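Local structure of leucine--tRNA ligase (Agrobacterium radiobacter, 5AH5) at residues Ala228-Ala236 / Met307-Arg316. The protein probably joins leucine to its cognate tRNA at the expense of ATP, as a class I aminoacyl-tRNA synthetase. Residues are numbered along the deposited sequence; the frame is centred on the assembly and turned at random.
Sequences AEVRFLVEA and MVVNPLNQER
Phe232, Leu233 and Val234, at the end of strand 224-234, meet Val308 and Val309 of strand 301-310 in an antiparallel pairing within the editing domain of this leucyl-tRNA synthetase. Strand 301-310 turns back at Pro311 to Gln314 into strand 315-322, so the contact sets a beta hairpin against a neighbouring strand of the same mixed sheet. A single backbone hydrogen bond crosses it, Val309 N to Leu233 O at 2.8 Å, with an N-H...O angle of 148°. Phe232 CA adds a C-H...O contact to Val309 O. At the non-hydrogen-bonded pair Val234-Val308, CG2 of Val234 comes within 4.0 Å of CG2 of Val308, the two side chains crossing obliquely. The same CG2 of Val308 presses against Leu233 O at 3.0 Å, tight for a methyl and an oxygen, and also touches Phe232 CB. CD2 of Phe232 lies 3.2 Å from Val309 O, which meets the ring obliquely; a chi1 of -85°, with CG opposite the carbonyl carbon, brings the ring there. The ring also reaches Asn310 at the start of the hairpin turn, and Ile257 touches both Phe232 and Val308. Toward strand residue Val230, Pro311 takes over, its CD 3.2 Å from Arg231 O and 4.3 Å from Val230 CG1. At the other end Glu235 extends beyond CG and crosses Arg316 at about a right angle. Its OE2 forms a salt bridge to Arg316 NH1 at 3.2 Å, with the carboxylate and guanidinium planes 50° apart. OE1 of Glu235 faces Met307 O at 2.9 Å, two acceptors whose approach would be unfavourable for a charged carboxylate and may be eased by Arg316. Between these segments, then, one backbone bond is joined by close apolar contacts around buried Phe232 and Val308 and by a charge pair at the exposed end.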
# COMPACT_ATOMS: atom_id res chain seq x y z
N ALA B 228 -9.52 -33.51 2.02
CA ALA B 228 -9.31 -34.74 1.25
C ALA B 228 -10.19 -34.84 -0.00
O ALA B 228 -11.38 -34.47 0.02
CB ALA B 228 -9.52 -35.95 2.14
N GLU B 229 -9.58 -35.34 -1.08
CA GLU B 229 -10.27 -35.64 -2.34
C GLU B 229 -10.57 -37.14 -2.39
O GLU B 229 -9.65 -37.95 -2.28
CB GLU B 229 -9.44 -35.20 -3.57
CG GLU B 229 -9.57 -33.72 -3.93
CD GLU B 229 -8.74 -33.32 -5.14
OE1 GLU B 229 -9.11 -33.72 -6.26
OE2 GLU B 229 -7.75 -32.58 -4.99
N VAL B 230 -11.85 -37.48 -2.53
CA VAL B 230 -12.32 -38.87 -2.65
C VAL B 230 -12.87 -39.06 -4.07
O VAL B 230 -13.80 -38.35 -4.47
CB VAL B 230 -13.43 -39.19 -1.63
CG1 VAL B 230 -13.78 -40.68 -1.66
CG2 VAL B 230 -13.02 -38.77 -0.22
N ARG B 231 -12.30 -40.00 -4.82
CA ARG B 231 -12.70 -40.25 -6.21
C ARG B 231 -13.95 -41.15 -6.26
O ARG B 231 -14.02 -42.15 -5.56
CB ARG B 231 -11.54 -40.86 -7.02
CG ARG B 231 -10.32 -39.95 -7.10
CD ARG B 231 -9.29 -40.42 -8.12
NE ARG B 231 -9.77 -40.31 -9.50
CZ ARG B 231 -9.01 -40.44 -10.60
NH1 ARG B 231 -7.70 -40.67 -10.53
NH2 ARG B 231 -9.58 -40.31 -11.80
N PHE B 232 -14.93 -40.77 -7.09
CA PHE B 232 -16.23 -41.47 -7.19
C PHE B 232 -16.48 -41.94 -8.64
O PHE B 232 -16.73 -41.11 -9.53
CB PHE B 232 -17.37 -40.55 -6.74
CG PHE B 232 -17.62 -40.53 -5.25
CD1 PHE B 232 -16.67 -39.99 -4.38
CD2 PHE B 232 -18.82 -41.01 -4.72
CE1 PHE B 232 -16.91 -39.95 -3.02
CE2 PHE B 232 -19.05 -40.98 -3.35
CZ PHE B 232 -18.10 -40.45 -2.50
N LEU B 233 -16.43 -43.26 -8.88
CA LEU B 233 -16.56 -43.83 -10.24
C LEU B 233 -18.02 -43.87 -10.70
O LEU B 233 -18.92 -44.09 -9.88
CB LEU B 233 -15.95 -45.24 -10.33
CG LEU B 233 -14.48 -45.46 -9.89
CD1 LEU B 233 -14.40 -46.21 -8.56
CD2 LEU B 233 -13.67 -46.19 -10.95
N VAL B 234 -18.22 -43.68 -12.01
CA VAL B 234 -19.56 -43.70 -12.64
C VAL B 234 -19.76 -45.02 -13.42
O VAL B 234 -18.84 -45.49 -14.10
CB VAL B 234 -19.79 -42.49 -13.58
CG1 VAL B 234 -21.28 -42.24 -13.78
CG2 VAL B 234 -19.11 -41.23 -13.05
N GLU B 235 -20.97 -45.57 -13.33
CA GLU B 235 -21.25 -46.98 -13.69
C GLU B 235 -20.85 -47.41 -15.10
O GLU B 235 -19.88 -48.16 -15.26
CB GLU B 235 -22.73 -47.31 -13.45
CG GLU B 235 -23.05 -47.52 -11.98
CD GLU B 235 -24.50 -47.25 -11.67
OE1 GLU B 235 -24.89 -46.07 -11.72
OE2 GLU B 235 -25.25 -48.20 -11.37
N ALA B 236 -21.60 -46.95 -16.10
CA ALA B 236 -21.34 -47.30 -17.50
C ALA B 236 -20.41 -46.26 -18.12
O ALA B 236 -20.76 -45.63 -19.12
CB ALA B 236 -22.66 -47.40 -18.27
N MET B 307 -26.05 -42.61 -11.41
CA MET B 307 -25.56 -42.97 -10.07
C MET B 307 -24.06 -43.33 -10.09
O MET B 307 -23.47 -43.61 -11.15
CB MET B 307 -26.40 -44.11 -9.46
CG MET B 307 -27.73 -43.67 -8.86
SD MET B 307 -28.14 -44.43 -7.27
CE MET B 307 -29.85 -43.93 -7.04
N VAL B 308 -23.47 -43.35 -8.90
CA VAL B 308 -22.03 -43.22 -8.73
C VAL B 308 -21.55 -43.91 -7.44
O VAL B 308 -22.33 -44.05 -6.49
CB VAL B 308 -21.68 -41.70 -8.76
CG1 VAL B 308 -21.99 -41.02 -7.43
CG2 VAL B 308 -20.25 -41.47 -9.20
N VAL B 309 -20.27 -44.31 -7.40
CA VAL B 309 -19.73 -45.25 -6.37
C VAL B 309 -18.75 -44.65 -5.33
O VAL B 309 -17.86 -43.88 -5.67
CB VAL B 309 -19.11 -46.51 -7.08
CG1 VAL B 309 -18.02 -47.21 -6.26
CG2 VAL B 309 -20.20 -47.50 -7.45
N ASN B 310 -18.93 -45.07 -4.08
CA ASN B 310 -18.08 -44.73 -2.91
C ASN B 310 -17.01 -45.83 -2.71
O ASN B 310 -17.33 -46.88 -2.17
CB ASN B 310 -19.04 -44.64 -1.69
CG ASN B 310 -18.34 -44.32 -0.38
OD1 ASN B 310 -17.18 -44.67 -0.15
ND2 ASN B 310 -19.08 -43.68 0.52
N PRO B 311 -15.73 -45.60 -3.13
CA PRO B 311 -14.75 -46.71 -3.21
C PRO B 311 -14.17 -47.27 -1.89
O PRO B 311 -13.39 -48.22 -1.93
CB PRO B 311 -13.63 -46.11 -4.06
CG PRO B 311 -13.63 -44.68 -3.66
CD PRO B 311 -15.09 -44.31 -3.49
N LEU B 312 -14.53 -46.68 -0.74
CA LEU B 312 -14.39 -47.37 0.55
C LEU B 312 -15.47 -48.47 0.61
O LEU B 312 -15.17 -49.66 0.49
CB LEU B 312 -14.55 -46.41 1.75
CG LEU B 312 -14.89 -46.97 3.15
CD1 LEU B 312 -13.63 -47.49 3.84
CD2 LEU B 312 -15.59 -45.93 4.01
N ASN B 313 -16.72 -48.02 0.74
CA ASN B 313 -17.89 -48.89 0.89
C ASN B 313 -18.10 -49.84 -0.32
O ASN B 313 -18.65 -50.93 -0.16
CB ASN B 313 -19.13 -48.01 1.12
CG ASN B 313 -20.16 -48.67 2.01
OD1 ASN B 313 -20.85 -49.60 1.60
ND2 ASN B 313 -20.28 -48.18 3.24
N GLN B 314 -17.63 -49.41 -1.51
CA GLN B 314 -17.75 -50.13 -2.80
C GLN B 314 -19.20 -50.46 -3.10
O GLN B 314 -19.59 -51.63 -3.19
CB GLN B 314 -16.81 -51.34 -2.85
CG GLN B 314 -15.33 -50.95 -2.90
CD GLN B 314 -14.40 -52.12 -3.20
OE1 GLN B 314 -14.38 -53.12 -2.47
NE2 GLN B 314 -13.61 -52.00 -4.26
N GLU B 315 -19.98 -49.40 -3.25
CA GLU B 315 -21.43 -49.43 -3.06
C GLU B 315 -22.06 -48.13 -3.62
O GLU B 315 -21.50 -47.04 -3.45
CB GLU B 315 -21.71 -49.64 -1.55
CG GLU B 315 -23.11 -49.33 -1.05
CD GLU B 315 -23.29 -47.89 -0.58
OE1 GLU B 315 -22.38 -47.36 0.09
OE2 GLU B 315 -24.35 -47.30 -0.88
N ARG B 316 -23.22 -48.26 -4.27
CA ARG B 316 -23.76 -47.20 -5.16
C ARG B 316 -24.53 -46.07 -4.47
O ARG B 316 -25.25 -46.30 -3.49
CB ARG B 316 -24.66 -47.83 -6.24
CG ARG B 316 -24.00 -48.94 -7.05
CD ARG B 316 -24.82 -49.25 -8.30
NE ARG B 316 -24.84 -50.68 -8.61
CZ ARG B 316 -25.76 -51.30 -9.35
NH1 ARG B 316 -26.79 -50.64 -9.89
NH2 ARG B 316 -25.67 -52.61 -9.55